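Local coordinates for protein catalase (Bacillus pumilus, PDB 4QOL) that breaks down hydrogen peroxide to water and oxygen at a heme iron and also shows peroxidase-like reactivity toward phenolic substrates, at residues A[456-465]-A[474-485]. Residues are numbered along the deposited sequence; the frame is centred on the assembly and turned at random.
Sequences KLLAICNFYR and LADSLGVDIRSY
In the helical C-terminal part of this catalase, Ile460 of helix 453-466 packs against the end of helix 468-478 and the tail that follows it. Its CD1 lies 3.7 Å from Val480 CB and also meets Leu478 CD1, while CG1 reaches Leu474 CD1. With chi1 at -70°, CG1 lies beside the backbone N and CG2 anti to it, which sets CG2 between Ala475 CB and Ile482 CG2, 3.9 Å from each. An alanine in place of Ile460 is likely to leave a gap between these five side chains and let Val480 and Leu478 shift. The axes of 456-465 and 474-478 approach to 10.3 Å and run roughly antiparallel, at 150°, as in a helical hairpin; a Schellman motif at Gly479, where phi is positive, ends the second helix and turns the tail back along the first. The aliphatic part of Lys456 runs past Leu478 and Val480, CD 3.8 Å from Val480 CG2; its NZ, salt-bridged to Glu453, donates to a water that in turn donates to Leu478 O. Further along, Ile482 CD1 touches Tyr464 CD2 at 3.8 Å. Tyr485, the last modelled residue, folds over Cys461, whose SG sits over the ring centre, 3.8 Å from the centroid. The edge of the same ring points at the face of Tyr464 in a T-shaped pair, planes at 82°. Leu474 CD1 meets Phe463 CD2 at 3.8 Å, and Phe463 goes on to touch Trp165 of helix 161-169 and Leu178 of helix 175-181.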
# COMPACT_ATOMS: atom_id res chain seq x y z
N LYS A 456 41.86 -8.62 1.69
CA LYS A 456 42.30 -10.01 1.51
C LYS A 456 43.29 -10.41 2.61
O LYS A 456 43.18 -11.49 3.19
CB LYS A 456 42.97 -10.14 0.14
CG LYS A 456 43.29 -11.56 -0.26
CD LYS A 456 44.20 -11.55 -1.52
CE LYS A 456 43.53 -10.91 -2.69
NZ LYS A 456 44.41 -10.98 -3.88
N LEU A 457 44.23 -9.53 2.91
CA LEU A 457 45.18 -9.75 4.04
C LEU A 457 44.43 -9.89 5.36
O LEU A 457 44.74 -10.74 6.16
CB LEU A 457 46.21 -8.61 4.13
CG LEU A 457 47.32 -8.67 5.15
CD1 LEU A 457 48.09 -9.98 4.96
CD2 LEU A 457 48.25 -7.46 5.03
N LEU A 458 43.47 -8.98 5.61
CA LEU A 458 42.77 -9.02 6.91
C LEU A 458 41.99 -10.33 7.01
O LEU A 458 41.96 -10.94 8.03
CB LEU A 458 41.88 -7.74 7.03
CG LEU A 458 41.13 -7.65 8.37
CD1 LEU A 458 42.06 -7.65 9.61
CD2 LEU A 458 40.25 -6.39 8.40
N ALA A 459 41.40 -10.80 5.90
CA ALA A 459 40.72 -12.10 5.92
C ALA A 459 41.64 -13.24 6.28
O ALA A 459 41.34 -14.06 7.17
CB ALA A 459 40.07 -12.37 4.57
N ILE A 460 42.80 -13.26 5.63
CA ILE A 460 43.82 -14.25 5.95
C ILE A 460 44.23 -14.23 7.42
O ILE A 460 44.31 -15.25 8.07
CB ILE A 460 45.08 -14.03 5.05
CG1 ILE A 460 44.75 -14.42 3.64
CG2 ILE A 460 46.26 -14.83 5.56
CD1 ILE A 460 45.74 -13.87 2.66
N CYS A 461 44.46 -13.03 7.94
CA CYS A 461 44.82 -12.87 9.34
C CYS A 461 43.73 -13.36 10.28
O CYS A 461 44.03 -13.95 11.32
CB CYS A 461 45.19 -11.42 9.61
SG CYS A 461 46.81 -11.04 8.77
N ASN A 462 42.46 -13.11 9.94
CA ASN A 462 41.41 -13.63 10.81
C ASN A 462 41.41 -15.16 10.85
O ASN A 462 41.22 -15.74 11.90
CB ASN A 462 40.01 -13.09 10.36
CG ASN A 462 39.81 -11.61 10.65
OD1 ASN A 462 40.41 -11.05 11.52
ND2 ASN A 462 38.86 -11.01 9.95
N PHE A 463 41.56 -15.79 9.70
CA PHE A 463 41.57 -17.26 9.65
C PHE A 463 42.87 -17.82 10.26
O PHE A 463 42.84 -18.86 10.90
CB PHE A 463 41.35 -17.75 8.21
CG PHE A 463 39.99 -17.36 7.66
CD1 PHE A 463 38.87 -17.74 8.32
CD2 PHE A 463 39.84 -16.65 6.45
CE1 PHE A 463 37.60 -17.41 7.85
CE2 PHE A 463 38.58 -16.31 5.93
CZ PHE A 463 37.45 -16.70 6.66
N TYR A 464 43.96 -17.03 10.18
CA TYR A 464 45.23 -17.42 10.85
C TYR A 464 45.01 -17.48 12.40
O TYR A 464 45.49 -18.39 13.08
CB TYR A 464 46.33 -16.42 10.48
CG TYR A 464 47.72 -16.93 10.85
CD1 TYR A 464 48.19 -16.79 12.14
CD2 TYR A 464 48.46 -17.60 9.92
CE1 TYR A 464 49.43 -17.29 12.50
CE2 TYR A 464 49.71 -18.08 10.24
CZ TYR A 464 50.17 -17.95 11.51
OH TYR A 464 51.43 -18.45 11.78
N ARG A 465 44.29 -16.48 12.94
CA ARG A 465 44.01 -16.46 14.37
C ARG A 465 43.14 -17.60 14.78
O ARG A 465 43.23 -18.06 15.94
CB ARG A 465 43.32 -15.15 14.77
CG ARG A 465 44.23 -13.96 14.64
CD ARG A 465 43.52 -12.68 15.08
NE ARG A 465 44.32 -11.57 14.60
CZ ARG A 465 44.14 -10.76 13.54
NH1 ARG A 465 43.03 -10.73 12.75
NH2 ARG A 465 45.11 -9.86 13.32
N LEU A 474 45.70 -20.69 3.34
CA LEU A 474 44.93 -19.75 2.50
C LEU A 474 45.82 -18.70 1.89
O LEU A 474 45.70 -18.37 0.69
CB LEU A 474 43.83 -19.10 3.40
CG LEU A 474 42.55 -18.57 2.83
CD1 LEU A 474 42.12 -17.25 3.52
CD2 LEU A 474 42.32 -18.61 1.34
N ALA A 475 46.78 -18.19 2.70
CA ALA A 475 47.77 -17.22 2.19
C ALA A 475 48.51 -17.82 1.02
O ALA A 475 48.73 -17.15 0.00
CB ALA A 475 48.72 -16.77 3.30
N ASP A 476 48.90 -19.08 1.17
CA ASP A 476 49.69 -19.76 0.16
C ASP A 476 48.90 -19.85 -1.12
O ASP A 476 49.39 -19.56 -2.22
CB ASP A 476 50.07 -21.17 0.64
CG ASP A 476 51.13 -21.17 1.77
OD1 ASP A 476 51.72 -20.10 2.10
OD2 ASP A 476 51.43 -22.27 2.27
N SER A 477 47.65 -20.27 -0.99
CA SER A 477 46.78 -20.53 -2.15
C SER A 477 46.46 -19.21 -2.89
O SER A 477 46.41 -19.14 -4.12
CB SER A 477 45.56 -21.30 -1.66
OG SER A 477 44.63 -21.52 -2.71
N LEU A 478 46.37 -18.12 -2.13
CA LEU A 478 46.22 -16.77 -2.69
C LEU A 478 47.50 -16.06 -3.20
O LEU A 478 47.41 -14.95 -3.74
CB LEU A 478 45.46 -15.87 -1.68
CG LEU A 478 43.98 -16.16 -1.53
CD1 LEU A 478 43.50 -15.49 -0.24
CD2 LEU A 478 43.16 -15.72 -2.74
N GLY A 479 48.69 -16.65 -2.93
CA GLY A 479 49.96 -16.02 -3.26
C GLY A 479 50.26 -14.79 -2.39
O GLY A 479 50.94 -13.89 -2.86
N VAL A 480 49.73 -14.74 -1.17
CA VAL A 480 49.98 -13.62 -0.28
C VAL A 480 51.02 -13.95 0.76
O VAL A 480 51.00 -15.01 1.44
CB VAL A 480 48.70 -13.19 0.49
CG1 VAL A 480 49.00 -12.03 1.42
CG2 VAL A 480 47.68 -12.77 -0.51
N ASP A 481 51.98 -13.03 0.84
CA ASP A 481 53.15 -13.20 1.73
C ASP A 481 52.81 -12.64 3.06
O ASP A 481 52.63 -11.42 3.19
CB ASP A 481 54.35 -12.45 1.12
CG ASP A 481 55.58 -12.48 2.01
OD1 ASP A 481 55.56 -13.07 3.10
OD2 ASP A 481 56.59 -11.88 1.57
N ILE A 482 52.72 -13.50 4.07
CA ILE A 482 52.37 -13.04 5.41
C ILE A 482 53.54 -13.02 6.37
O ILE A 482 53.33 -12.87 7.59
CB ILE A 482 51.17 -13.84 6.01
CG1 ILE A 482 51.30 -15.39 5.99
CG2 ILE A 482 49.92 -13.49 5.23
CD1 ILE A 482 50.36 -16.11 6.98
N ARG A 483 54.76 -13.23 5.87
CA ARG A 483 55.97 -13.15 6.71
C ARG A 483 56.05 -11.93 7.63
O ARG A 483 56.23 -12.08 8.85
CB ARG A 483 57.23 -13.24 5.86
CG ARG A 483 57.55 -14.65 5.34
CD ARG A 483 58.83 -14.64 4.57
NE ARG A 483 58.68 -13.85 3.34
CZ ARG A 483 59.68 -13.51 2.54
NH1 ARG A 483 60.90 -13.95 2.79
NH2 ARG A 483 59.45 -12.78 1.45
N SER A 484 55.92 -10.74 7.08
CA SER A 484 56.01 -9.55 7.93
C SER A 484 54.89 -9.42 9.01
O SER A 484 55.16 -8.96 10.12
CB SER A 484 56.14 -8.29 7.09
OG SER A 484 54.87 -7.80 6.75
N TYR A 485 53.66 -9.85 8.73
CA TYR A 485 52.79 -10.33 9.84
C TYR A 485 53.41 -11.66 10.38
O TYR A 485 53.39 -11.86 11.58
CB TYR A 485 51.31 -10.49 9.43
CG TYR A 485 50.33 -11.08 10.48
CD1 TYR A 485 50.21 -12.46 10.64
CD2 TYR A 485 49.49 -10.25 11.26
CE1 TYR A 485 49.32 -13.02 11.56
CE2 TYR A 485 48.62 -10.81 12.19
CZ TYR A 485 48.54 -12.19 12.33
OH TYR A 485 47.67 -12.76 13.24
O HOH W 1 45.03 -13.50 -4.66